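Local structure of sugar-phosphate phosphatase BT4131 (Bacteroides thetaiotaomicron, 1YMQ) at residues 8-13 and 50-55; 148-153 and 179-184; 218-223 and 236-241; 23-28 and 249-254. The protein probably hydrolyses phosphate esters of sugars as a magnesium-dependent phosphatase of the haloacid dehalogenase family. One frame throughout, in Å; residues are numbered along the deposited sequence.

Contact 1: residues 8-13 and 50-55; sequences DIDGTL and INNLSE. With MG (magnesium ion), chain B; SO4 (sulfate ion), chain D.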
loop_
_atom_site.group_PDB
_atom_site.type_symbol
_atom_site.label_atom_id
_atom_site.label_comp_id
_atom_site.label_asym_id
_atom_site.label_seq_id
_atom_site.Cartn_x
_atom_site.Cartn_y
_atom_site.Cartn_z
ATOM N N ASP A 8 4.760 -2.746 4.633
ATOM C CA ASP A 8 3.489 -2.873 3.931
ATOM C C ASP A 8 2.539 -3.446 5.017
ATOM O O ASP A 8 2.987 -4.055 6.002
ATOM C CB ASP A 8 3.653 -3.900 2.813
ATOM C CG ASP A 8 2.358 -4.314 2.258
ATOM O OD1 ASP A 8 2.179 -5.533 2.124
ATOM O OD2 ASP A 8 1.528 -3.398 1.990
ATOM N N ILE A 9 1.234 -3.289 4.852
ATOM C CA ILE A 9 0.325 -3.815 5.880
ATOM C C ILE A 9 -0.114 -5.253 5.608
ATOM O O ILE A 9 0.333 -6.191 6.280
ATOM C CB ILE A 9 -0.975 -2.951 5.991
ATOM C CG1 ILE A 9 -0.610 -1.542 6.464
ATOM C CG2 ILE A 9 -1.981 -3.596 7.025
ATOM C CD1 ILE A 9 -1.824 -0.504 6.505
ATOM N N ASP A 10 -0.963 -5.416 4.604
ATOM C CA ASP A 10 -1.569 -6.705 4.299
ATOM C C ASP A 10 -0.621 -7.775 3.772
ATOM O O ASP A 10 -0.101 -7.667 2.686
ATOM C CB ASP A 10 -2.762 -6.504 3.347
ATOM C CG ASP A 10 -3.766 -5.521 3.906
ATOM O OD1 ASP A 10 -4.388 -5.826 4.947
ATOM O OD2 ASP A 10 -3.909 -4.423 3.329
ATOM N N GLY A 11 -0.446 -8.837 4.565
ATOM C CA GLY A 11 0.471 -9.889 4.170
ATOM C C GLY A 11 1.902 -9.628 4.696
ATOM O O GLY A 11 2.768 -10.467 4.532
ATOM N N THR A 12 2.145 -8.477 5.345
ATOM C CA THR A 12 3.488 -8.171 5.850
ATOM C C THR A 12 3.414 -7.959 7.374
ATOM O O THR A 12 4.092 -8.644 8.130
ATOM C CB THR A 12 4.046 -6.969 5.087
ATOM O OG1 THR A 12 4.162 -7.332 3.701
ATOM C CG2 THR A 12 5.422 -6.555 5.640
ATOM N N LEU A 13 2.546 -7.053 7.818
ATOM C CA LEU A 13 2.265 -6.871 9.250
ATOM C C LEU A 13 1.048 -7.727 9.652
ATOM O O LEU A 13 1.060 -8.441 10.657
ATOM C CB LEU A 13 1.921 -5.397 9.537
ATOM C CG LEU A 13 3.143 -4.440 9.405
ATOM C CD1 LEU A 13 2.689 -2.985 9.467
ATOM C CD2 LEU A 13 4.135 -4.744 10.564
ATOM N N ILE A 50 -7.659 2.224 6.595
ATOM C CA ILE A 50 -6.647 1.557 7.425
ATOM C C ILE A 50 -7.329 1.319 8.770
ATOM O O ILE A 50 -7.297 2.186 9.687
ATOM C CB ILE A 50 -5.395 2.440 7.615
ATOM C CG1 ILE A 50 -4.752 2.637 6.211
ATOM C CG2 ILE A 50 -4.431 1.752 8.633
ATOM C CD1 ILE A 50 -3.436 3.488 6.114
ATOM N N ASN A 51 -7.922 0.141 8.886
ATOM C CA ASN A 51 -8.694 -0.224 10.063
ATOM C C ASN A 51 -8.133 -1.433 10.801
ATOM O O ASN A 51 -8.783 -1.958 11.699
ATOM C CB ASN A 51 -10.153 -0.520 9.633
ATOM C CG ASN A 51 -10.300 -1.822 8.832
ATOM O OD1 ASN A 51 -9.331 -2.394 8.328
ATOM N ND2 ASN A 51 -11.536 -2.283 8.702
ATOM N N ASN A 52 -6.935 -1.873 10.439
ATOM C CA ASN A 52 -6.388 -3.052 11.075
ATOM C C ASN A 52 -5.072 -2.859 11.793
ATOM O O ASN A 52 -4.371 -3.825 12.067
ATOM C CB ASN A 52 -6.240 -4.150 10.032
ATOM C CG ASN A 52 -5.424 -3.711 8.815
ATOM O OD1 ASN A 52 -4.991 -2.561 8.715
ATOM N ND2 ASN A 52 -5.225 -4.628 7.892
ATOM N N LEU A 53 -4.728 -1.617 12.101
ATOM C CA LEU A 53 -3.471 -1.316 12.784
ATOM C C LEU A 53 -3.635 -0.799 14.213
ATOM O O LEU A 53 -2.667 -0.311 14.820
ATOM C CB LEU A 53 -2.679 -0.258 11.952
ATOM C CG LEU A 53 -2.157 -0.705 10.571
ATOM C CD1 LEU A 53 -1.312 0.499 9.922
ATOM C CD2 LEU A 53 -1.295 -1.974 10.739
ATOM N N SER A 54 -4.828 -0.922 14.793
ATOM C CA SER A 54 -5.030 -0.338 16.128
ATOM C C SER A 54 -4.014 -0.788 17.172
ATOM O O SER A 54 -3.673 -0.046 18.083
ATOM C CB SER A 54 -6.455 -0.614 16.623
ATOM O OG SER A 54 -6.546 -1.973 17.004
ATOM N N GLU A 55 -3.506 -1.994 17.043
ATOM C CA GLU A 55 -2.509 -2.422 18.022
ATOM C C GLU A 55 -1.224 -1.599 17.926
ATOM O O GLU A 55 -0.673 -1.204 18.948
ATOM C CB GLU A 55 -2.195 -3.890 17.843
ATOM C CG GLU A 55 -3.383 -4.732 18.090
ATOM C CD GLU A 55 -3.164 -6.117 17.613
ATOM O OE1 GLU A 55 -3.076 -7.023 18.458
ATOM O OE2 GLU A 55 -3.056 -6.311 16.388
HETATM MG MG MG B . 0.690 -6.534 0.878
HETATM S S SO4 D . -1.165 -3.312 1.202
HETATM O O1 SO4 D . -0.828 -2.834 2.562
HETATM O O2 SO4 D . -0.794 -4.782 1.096
HETATM O O3 SO4 D . -2.657 -3.142 1.025
HETATM O O4 SO4 D . -0.473 -2.581 0.079
HETATM O O HOH W 1 -0.333 -8.280 -0.324
HETATM O O HOH W 2 1.529 -5.574 -1.064
#
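Ile9 reaches out of the metal loop, its side chain crossing Leu53, Ile50 and Asn52 at a slant. Its extended branch (chi2 175°) carries CD1 to Leu53, where Ile9 CD1 and Leu53 CD1 lie 3.6 Å apart, and on to Ile50 CG2, 4.1 Å from the same Ile9 CD1. The other branch serves a polar neighbour: Ile9 CG2 sits 3.5 Å from Asn52 ND2, and Asn52 OD1 is nearly as close. That amide oxygen is buried without a polar partner in the model. Past the methyl, Asn52 ND2 gives Asp10 OD1 a weak, bent hydrogen bond of 3.3 Å, the carboxylate and amide planes being 41° apart. The stronger partner of Asp10 is Arg45, which makes a salt bridge to OD2. A glycine in place of Ile9 would probably open a gap beside Leu53 and Ile50 and let the Asn52 amide turn. The backbone of the same loop faces the ligands: Ile9 N (3.1 Å) and Asp10 N donate to sulfate O1. Asp8 OD1 binds the magnesium ion at 2.2 Å, joined by Asp10 O, a sulfate oxygen, two waters and Asp211. Thr12 OG1 donates to Asp8 OD1 from its anti side, steadying a metal ligand. Asp8, Asp10 and Thr12 fit the DxDx(T/V) motif at a strand end, the signature of the haloacid dehalogenase active site.

Contact 2: residues 148-153 and 179-184; sequences IQMTPF and ADVTAK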
loop_
_atom_site.group_PDB
_atom_site.type_symbol
_atom_site.label_atom_id
_atom_site.label_comp_id
_atom_site.label_asym_id
_atom_site.label_seq_id
_atom_site.Cartn_x
_atom_site.Cartn_y
_atom_site.Cartn_z
ATOM N N ILE A 148 -6.835 10.918 -6.161
ATOM C CA ILE A 148 -5.476 10.560 -5.767
ATOM C C ILE A 148 -5.139 9.135 -6.185
ATOM O O ILE A 148 -4.013 8.850 -6.638
ATOM C CB ILE A 148 -5.331 10.765 -4.254
ATOM C CG1 ILE A 148 -5.669 12.230 -3.960
ATOM C CG2 ILE A 148 -3.876 10.351 -3.781
ATOM C CD1 ILE A 148 -5.567 12.681 -2.499
ATOM N N GLN A 149 -6.106 8.226 -6.027
ATOM C CA GLN A 149 -5.886 6.874 -6.439
ATOM C C GLN A 149 -7.220 6.235 -6.927
ATOM O O GLN A 149 -8.267 6.522 -6.377
ATOM C CB GLN A 149 -5.360 6.050 -5.225
ATOM C CG GLN A 149 -5.206 4.540 -5.495
ATOM C CD GLN A 149 -4.347 3.800 -4.371
ATOM O OE1 GLN A 149 -3.148 3.892 -4.384
ATOM N NE2 GLN A 149 -5.061 3.071 -3.493
ATOM N N MET A 150 -7.141 5.415 -7.972
ATOM C CA MET A 150 -8.359 4.699 -8.386
ATOM C C MET A 150 -8.011 3.224 -8.360
ATOM O O MET A 150 -6.868 2.793 -8.661
ATOM C CB MET A 150 -8.869 5.136 -9.786
ATOM C CG MET A 150 -7.886 5.616 -10.729
ATOM S SD MET A 150 -8.720 6.362 -12.231
ATOM C CE MET A 150 -7.277 6.316 -13.308
ATOM N N THR A 151 -8.992 2.441 -7.937
ATOM C CA THR A 151 -8.784 1.004 -7.823
ATOM C C THR A 151 -9.824 0.226 -8.629
ATOM O O THR A 151 -10.926 -0.141 -8.100
ATOM C CB THR A 151 -8.860 0.610 -6.344
ATOM O OG1 THR A 151 -7.776 1.225 -5.648
ATOM C CG2 THR A 151 -8.784 -0.918 -6.180
ATOM N N PRO A 152 -9.534 -0.005 -9.912
ATOM C CA PRO A 152 -10.435 -0.747 -10.791
ATOM C C PRO A 152 -10.343 -2.236 -10.466
ATOM O O PRO A 152 -9.232 -2.788 -10.214
ATOM C CB PRO A 152 -9.864 -0.459 -12.181
ATOM C CG PRO A 152 -8.393 -0.322 -11.898
ATOM C CD PRO A 152 -8.409 0.556 -10.689
ATOM N N PHE A 153 -11.498 -2.893 -10.468
ATOM C CA PHE A 153 -11.520 -4.308 -10.200
ATOM C C PHE A 153 -11.391 -5.005 -11.536
ATOM O O PHE A 153 -12.354 -5.592 -12.031
ATOM C CB PHE A 153 -12.809 -4.688 -9.446
ATOM C CG PHE A 153 -12.746 -4.403 -7.972
ATOM C CD1 PHE A 153 -12.674 -3.091 -7.497
ATOM C CD2 PHE A 153 -12.666 -5.454 -7.053
ATOM C CE1 PHE A 153 -12.526 -2.821 -6.119
ATOM C CE2 PHE A 153 -12.511 -5.205 -5.697
ATOM C CZ PHE A 153 -12.443 -3.880 -5.220
ATOM N N ALA A 179 -6.420 -3.648 -9.045
ATOM C CA ALA A 179 -5.079 -3.009 -9.011
ATOM C C ALA A 179 -5.278 -1.557 -8.547
ATOM O O ALA A 179 -6.384 -1.025 -8.655
ATOM C CB ALA A 179 -4.438 -3.003 -10.403
ATOM N N ASP A 180 -4.205 -0.927 -8.057
ATOM C CA ASP A 180 -4.270 0.457 -7.608
ATOM C C ASP A 180 -3.563 1.275 -8.644
ATOM O O ASP A 180 -2.445 0.962 -9.026
ATOM C CB ASP A 180 -3.517 0.645 -6.280
ATOM C CG ASP A 180 -4.202 -0.062 -5.133
ATOM O OD1 ASP A 180 -5.458 -0.178 -5.151
ATOM O OD2 ASP A 180 -3.496 -0.459 -4.183
ATOM N N VAL A 181 -4.187 2.370 -9.058
ATOM C CA VAL A 181 -3.598 3.195 -10.099
ATOM C C VAL A 181 -3.334 4.572 -9.512
ATOM O O VAL A 181 -4.222 5.147 -8.868
ATOM C CB VAL A 181 -4.564 3.340 -11.323
ATOM C CG1 VAL A 181 -3.894 4.165 -12.404
ATOM C CG2 VAL A 181 -4.882 1.920 -11.910
ATOM N N THR A 182 -2.128 5.087 -9.784
ATOM C CA THR A 182 -1.710 6.390 -9.258
ATOM C C THR A 182 -0.929 7.148 -10.328
ATOM O O THR A 182 -0.608 6.610 -11.386
ATOM C CB THR A 182 -0.801 6.274 -8.006
ATOM O OG1 THR A 182 0.240 5.309 -8.270
ATOM C CG2 THR A 182 -1.617 5.871 -6.772
ATOM N N ALA A 183 -0.665 8.413 -10.046
ATOM C CA ALA A 183 0.058 9.253 -11.002
ATOM C C ALA A 183 1.519 8.854 -11.186
ATOM O O ALA A 183 2.133 8.148 -10.366
ATOM C CB ALA A 183 -0.053 10.754 -10.580
ATOM N N LYS A 184 2.070 9.324 -12.298
ATOM C CA LYS A 184 3.448 9.045 -12.674
ATOM C C LYS A 184 4.400 9.195 -11.477
ATOM O O LYS A 184 4.437 10.243 -10.824
ATOM C CB LYS A 184 3.847 10.035 -13.786
ATOM C CG LYS A 184 5.284 9.930 -14.242
ATOM C CD LYS A 184 5.526 8.572 -14.874
ATOM C CE LYS A 184 6.968 8.446 -15.375
ATOM N NZ LYS A 184 7.189 7.065 -15.939
HETATM O O HOH W 3 -1.860 9.906 -7.765
#
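Gln149 lies alongside Thr182 and lays its amide over the Asp180 carboxylate. Its CB starts 4.1 Å from Thr182 CG2. The chi1 of 175° swings CG away from the nitrogen and past Val181 O, 3.6 Å from CG. CD then comes 3.8 Å from Asp180 CB. At the tip the branches part: OE1 meets the methyl Thr182 CG2 at 3.5 Å, and NE2 lies 3.6 Å from Asp180 CG. The amide is stacked on the carboxylate, their planes only 9° apart; its bonds go elsewhere, NE2 to Gly44 O and OE1 to Asn69, which also binds Asp180 OD2. Asp180 OD1 accepts from Thr151 OG1 at 2.8 Å. On the other face Met150, Pro152 and Val181 pack together against Met93 of helix 87-100. The backbones are tied by the antiparallel hydrogen-bonded pair Met150 and Val181, with Val181 N to Met150 O at 2.7 Å, and by Ala179 N to Pro152 O. Val107 of strand 104-107 is opposed by Ile148 and Gln149 together, a classic beta bulge. Through its single bridge strand 180-182, which also pairs with 170-172, meets edge strand 149-152 of an antiparallel sheet, probably in the cap domain of Cof-type phosphatases, with Asp180 turned to the sulfate pocket.

Contact 3: residues 218-223 and 236-241; sequences MLRHAA and KAAADY. With MG (magnesium ion), chain C.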
loop_
_atom_site.group_PDB
_atom_site.type_symbol
_atom_site.label_atom_id
_atom_site.label_comp_id
_atom_site.label_asym_id
_atom_site.label_seq_id
_atom_site.Cartn_x
_atom_site.Cartn_y
_atom_site.Cartn_z
ATOM N N MET A 218 9.684 -0.427 -3.692
ATOM C CA MET A 218 10.354 -0.044 -2.444
ATOM C C MET A 218 11.303 -1.118 -1.955
ATOM O O MET A 218 12.215 -0.831 -1.184
ATOM C CB MET A 218 9.334 0.345 -1.343
ATOM C CG MET A 218 8.512 -0.808 -0.765
ATOM S SD MET A 218 7.727 -0.247 0.804
ATOM C CE MET A 218 7.016 -1.778 1.351
ATOM N N LEU A 219 11.102 -2.353 -2.406
ATOM C CA LEU A 219 12.048 -3.416 -2.032
ATOM C C LEU A 219 13.399 -3.132 -2.749
ATOM O O LEU A 219 14.480 -3.255 -2.170
ATOM C CB LEU A 219 11.487 -4.780 -2.437
ATOM C CG LEU A 219 10.321 -5.233 -1.534
ATOM C CD1 LEU A 219 9.738 -6.557 -2.052
ATOM C CD2 LEU A 219 10.800 -5.425 -0.169
ATOM N N ARG A 220 13.323 -2.744 -4.015
ATOM C CA ARG A 220 14.524 -2.384 -4.786
ATOM C C ARG A 220 15.174 -1.078 -4.309
ATOM O O ARG A 220 16.407 -0.958 -4.233
ATOM C CB ARG A 220 14.134 -2.183 -6.280
ATOM C CG ARG A 220 13.796 -3.507 -7.008
ATOM C CD ARG A 220 13.483 -3.211 -8.503
ATOM N NE ARG A 220 13.068 -4.377 -9.296
ATOM C CZ ARG A 220 12.277 -4.303 -10.367
ATOM N NH1 ARG A 220 11.806 -3.119 -10.771
ATOM N NH2 ARG A 220 11.948 -5.402 -11.042
ATOM N N HIS A 221 14.332 -0.102 -3.989
ATOM C CA HIS A 221 14.797 1.236 -3.629
ATOM C C HIS A 221 15.417 1.357 -2.262
ATOM O O HIS A 221 16.381 2.118 -2.084
ATOM C CB HIS A 221 13.621 2.231 -3.761
ATOM C CG HIS A 221 14.032 3.678 -3.654
ATOM N ND1 HIS A 221 14.971 4.248 -4.489
ATOM C CD2 HIS A 221 13.611 4.668 -2.827
ATOM C CE1 HIS A 221 15.107 5.531 -4.186
ATOM N NE2 HIS A 221 14.288 5.810 -3.183
ATOM N N ALA A 222 14.856 0.643 -1.276
ATOM C CA ALA A 222 15.387 0.716 0.098
ATOM C C ALA A 222 16.796 0.115 0.129
ATOM O O ALA A 222 17.107 -0.753 -0.678
ATOM C CB ALA A 222 14.494 -0.080 1.062
ATOM N N ALA A 223 17.635 0.544 1.073
ATOM C CA ALA A 223 19.013 -0.034 1.143
ATOM C C ALA A 223 18.953 -1.535 1.334
ATOM O O ALA A 223 19.787 -2.257 0.789
ATOM C CB ALA A 223 19.825 0.612 2.280
ATOM N N LYS A 236 10.092 -11.638 -4.373
ATOM C CA LYS A 236 11.318 -12.132 -3.768
ATOM C C LYS A 236 12.572 -11.728 -4.571
ATOM O O LYS A 236 13.617 -11.439 -4.006
ATOM C CB LYS A 236 11.266 -13.669 -3.670
ATOM C CG LYS A 236 10.151 -14.156 -2.775
ATOM C CD LYS A 236 10.212 -15.666 -2.554
ATOM C CE LYS A 236 9.170 -16.082 -1.535
ATOM N NZ LYS A 236 9.209 -17.565 -1.284
ATOM N N ALA A 237 12.452 -11.697 -5.890
ATOM C CA ALA A 237 13.578 -11.356 -6.760
ATOM C C ALA A 237 13.973 -9.881 -6.646
ATOM O O ALA A 237 15.116 -9.499 -6.905
ATOM C CB ALA A 237 13.220 -11.678 -8.216
ATOM N N ALA A 238 13.023 -9.053 -6.256
ATOM C CA ALA A 238 13.276 -7.607 -6.080
ATOM C C ALA A 238 13.923 -7.279 -4.718
ATOM O O ALA A 238 14.410 -6.158 -4.479
ATOM C CB ALA A 238 11.986 -6.859 -6.188
ATOM N N ALA A 239 13.941 -8.269 -3.838
ATOM C CA ALA A 239 14.465 -8.125 -2.475
ATOM C C ALA A 239 15.927 -8.541 -2.269
ATOM O O ALA A 239 16.457 -9.329 -3.033
ATOM C CB ALA A 239 13.594 -8.943 -1.533
ATOM N N ASP A 240 16.563 -7.981 -1.247
ATOM C CA ASP A 240 17.938 -8.358 -0.868
ATOM C C ASP A 240 17.917 -9.531 0.059
ATOM O O ASP A 240 18.955 -10.179 0.236
ATOM C CB ASP A 240 18.633 -7.196 -0.152
ATOM C CG ASP A 240 18.597 -5.973 -0.988
ATOM O OD1 ASP A 240 19.236 -6.000 -2.074
ATOM O OD2 ASP A 240 17.890 -5.025 -0.642
ATOM N N TYR A 241 16.749 -9.824 0.645
ATOM C CA TYR A 241 16.634 -10.914 1.615
ATOM C C TYR A 241 15.184 -11.453 1.673
ATOM O O TYR A 241 14.226 -10.683 1.646
ATOM C CB TYR A 241 17.057 -10.381 3.002
ATOM C CG TYR A 241 16.946 -11.404 4.117
ATOM C CD1 TYR A 241 17.952 -12.358 4.298
ATOM C CD2 TYR A 241 15.820 -11.452 4.976
ATOM C CE1 TYR A 241 17.861 -13.323 5.298
ATOM C CE2 TYR A 241 15.738 -12.402 5.981
ATOM C CZ TYR A 241 16.786 -13.339 6.134
ATOM O OH TYR A 241 16.799 -14.251 7.185
HETATM MG MG MG C . 17.184 -2.829 -2.214
HETATM O O HOH W 4 19.915 -2.609 -2.223
#
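Leu219 and Arg220 close over the last turn of helix 233-238, and here the packing is snug. The methyl of Ala238 points at the first helix and is met by two side chains: Leu219 CB stands 4.3 Å from Ala238 CB, and Arg220 CG comes to 3.9 Å from that same Ala238 CB. Arg220 leaves its backbone heading away from Ala238, yet with CG beside its own nitrogen (chi1 -72°) the extended chain runs past the methyl. CG makes the nearest approach to it, and NE, at the start of the guanidinium, is still close. The carbonyl Ala238 O lies against Leu219 CB at 3.8 Å, a contact of backbone with side chain. Buried Leu219 also leans on Ser208 of strand 206-210.

The other end, around Ala223 and Asp240, is exposed and held by a metal ion and water rather than by apolar contact. A magnesium ion sits there, bound by Ala222 O at 2.6 Å. Leu219 O and Asp240 OD2 are its further ligands, the latter at 2.8 Å. These distances are long for magnesium. Asp240 OD2 also accepts from Gly225 N, which probably limits how far the carboxylate can turn. A water donates to Ala223 O at 3.0 Å and, weakly, to Asp240 OD1, bridging the segments at the surface. The arrangement is a peripheral metal site at the C-terminal end of helix 216-221, where two successive beta-alpha-beta crossovers of the Rossmann-like core bring their helices together.

Contact 4: residues 23-28 and 249-254; sequences SSTIEA and DGISKA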
loop_
_atom_site.group_PDB
_atom_site.type_symbol
_atom_site.label_atom_id
_atom_site.label_comp_id
_atom_site.label_asym_id
_atom_site.label_seq_id
_atom_site.Cartn_x
_atom_site.Cartn_y
_atom_site.Cartn_z
ATOM N N SER A 23 2.136 -11.726 17.371
ATOM C CA SER A 23 2.705 -11.156 18.589
ATOM C C SER A 23 4.201 -10.869 18.451
ATOM O O SER A 23 4.699 -9.872 18.992
ATOM C CB SER A 23 2.494 -12.121 19.786
ATOM O OG SER A 23 1.105 -12.171 20.074
ATOM N N SER A 24 4.932 -11.731 17.743
ATOM C CA SER A 24 6.383 -11.499 17.608
ATOM C C SER A 24 6.624 -10.248 16.769
ATOM O O SER A 24 7.658 -9.582 16.923
ATOM C CB SER A 24 7.099 -12.703 16.982
ATOM O OG SER A 24 6.654 -12.914 15.632
ATOM N N THR A 25 5.660 -9.883 15.927
ATOM C CA THR A 25 5.885 -8.678 15.116
ATOM C C THR A 25 5.723 -7.462 16.012
ATOM O O THR A 25 6.529 -6.516 15.957
ATOM C CB THR A 25 4.935 -8.632 13.933
ATOM O OG1 THR A 25 5.302 -9.687 13.035
ATOM C CG2 THR A 25 5.064 -7.250 13.170
ATOM N N ILE A 26 4.683 -7.467 16.828
ATOM C CA ILE A 26 4.489 -6.367 17.779
ATOM C C ILE A 26 5.735 -6.237 18.673
ATOM O O ILE A 26 6.250 -5.131 18.899
ATOM C CB ILE A 26 3.269 -6.621 18.681
ATOM C CG1 ILE A 26 2.012 -6.843 17.827
ATOM C CG2 ILE A 26 3.107 -5.452 19.684
ATOM C CD1 ILE A 26 1.643 -5.672 16.997
ATOM N N GLU A 27 6.246 -7.366 19.172
ATOM C CA GLU A 27 7.430 -7.338 20.055
ATOM C C GLU A 27 8.668 -6.814 19.353
ATOM O O GLU A 27 9.484 -6.065 19.958
ATOM C CB GLU A 27 7.709 -8.751 20.636
ATOM C CG GLU A 27 6.645 -9.131 21.633
ATOM C CD GLU A 27 6.568 -10.621 21.937
ATOM O OE1 GLU A 27 7.543 -11.350 21.649
ATOM O OE2 GLU A 27 5.519 -11.051 22.491
ATOM N N ALA A 28 8.841 -7.218 18.104
ATOM C CA ALA A 28 9.989 -6.746 17.330
ATOM C C ALA A 28 9.932 -5.222 17.069
ATOM O O ALA A 28 10.975 -4.546 17.125
ATOM C CB ALA A 28 10.084 -7.495 15.942
ATOM N N ASP A 249 6.680 -15.959 11.984
ATOM C CA ASP A 249 7.520 -14.899 12.564
ATOM C C ASP A 249 8.458 -14.275 11.528
ATOM O O ASP A 249 9.585 -13.906 11.875
ATOM C CB ASP A 249 8.369 -15.418 13.748
ATOM C CG ASP A 249 7.517 -16.129 14.819
ATOM O OD1 ASP A 249 6.591 -15.523 15.333
ATOM O OD2 ASP A 249 7.750 -17.300 15.140
ATOM N N GLY A 250 8.010 -14.126 10.274
ATOM C CA GLY A 250 8.951 -13.575 9.264
ATOM C C GLY A 250 9.506 -12.193 9.609
ATOM O O GLY A 250 10.688 -11.874 9.371
ATOM N N ILE A 251 8.660 -11.345 10.186
ATOM C CA ILE A 251 9.178 -9.982 10.516
ATOM C C ILE A 251 10.212 -10.036 11.629
ATOM O O ILE A 251 11.318 -9.492 11.490
ATOM C CB ILE A 251 8.040 -9.021 10.981
ATOM C CG1 ILE A 251 7.031 -8.770 9.802
ATOM C CG2 ILE A 251 8.664 -7.694 11.441
ATOM C CD1 ILE A 251 7.655 -8.193 8.519
ATOM N N SER A 252 9.868 -10.677 12.737
ATOM C CA SER A 252 10.855 -10.707 13.829
ATOM C C SER A 252 12.127 -11.412 13.377
ATOM O O SER A 252 13.223 -10.976 13.734
ATOM C CB SER A 252 10.344 -11.445 15.104
ATOM O OG SER A 252 9.846 -12.709 14.756
ATOM N N LYS A 253 11.984 -12.535 12.669
ATOM C CA LYS A 253 13.189 -13.230 12.180
ATOM C C LYS A 253 14.081 -12.353 11.282
ATOM O O LYS A 253 15.318 -12.374 11.389
ATOM C CB LYS A 253 12.804 -14.494 11.416
ATOM C CG LYS A 253 12.307 -15.628 12.334
ATOM C CD LYS A 253 11.631 -16.731 11.517
ATOM C CE LYS A 253 11.367 -17.998 12.409
ATOM N NZ LYS A 253 10.684 -19.006 11.539
ATOM N N ALA A 254 13.482 -11.585 10.386
ATOM C CA ALA A 254 14.301 -10.747 9.529
ATOM C C ALA A 254 14.971 -9.675 10.366
ATOM O O ALA A 254 16.154 -9.379 10.201
ATOM C CB ALA A 254 13.425 -10.076 8.405
HETATM O O HOH W 5 7.332 -11.626 13.340
#
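The carboxylate of Asp249 is the flat group that reaches across to helix 23-28, and it does so through one oxygen. Ser24 OG donates to Asp249 OD1 at 2.6 Å, coming from the anti side and 25° out of the carboxylate plane; OD2 is turned away from that helix. Although Asp249 stands at the N-cap of helix 250-257, its side chain makes no capping bond and spends itself on the neighbour. With an alanine here, the Ser24 hydroxyl would probably lose its carboxylate acceptor and be held mainly by water.

Beside this bond a water sits between the helices. It donates to Ser24 OG at 2.7 Å and to Thr25 OG1, and accepts from Ser252 N. Ser24 OG lies between its own nitrogen and carbonyl carbon (chi1 65°), which brings it within 3.3 Å of Ser252 OG as well. Deeper in, Thr25 lays OG1 against Ile251, 3.5 Å from Ile251 CB, and its methyl meets Ile251 CG2. Ala28 CB rests 3.9 Å from Ser252 CA. Small residues on both sides let the short helical axes come within 8.1 Å, at 39° to each other. Ile251 continues to Phe209 of strand 206-210, making this helix-helix packing part of the layer that flanks the central sheet of the Rossmann-like haloacid dehalogenase core, where the chain's first and last helices meet.

How the contacts relate
Contact 1 holds the active-site magnesium and sulfate; contacts 3 and 4 touch it, and contact 2 faces it across the sulfate pocket. The centres of contacts 1 and 2 are about 20 Å apart and their nearest atoms about 8 Å; the Asp180 side chain is about 6 Å from the sulfate. Contacts 3 and 4 both reach the metal-binding loop: Met218 CE comes within 4.1 Å of Asp8 N, Ile251 CG1 is 3.4 Å from Thr12 O, and Leu13 CD2 is 3.7 Å from Thr25 CG2. They also touch each other through Tyr241 and Ala254. Contact 4, joining the two ends of the chain, encloses contacts 2 and 3 in sequence. The second magnesium, in contact 3, is separate from the active site.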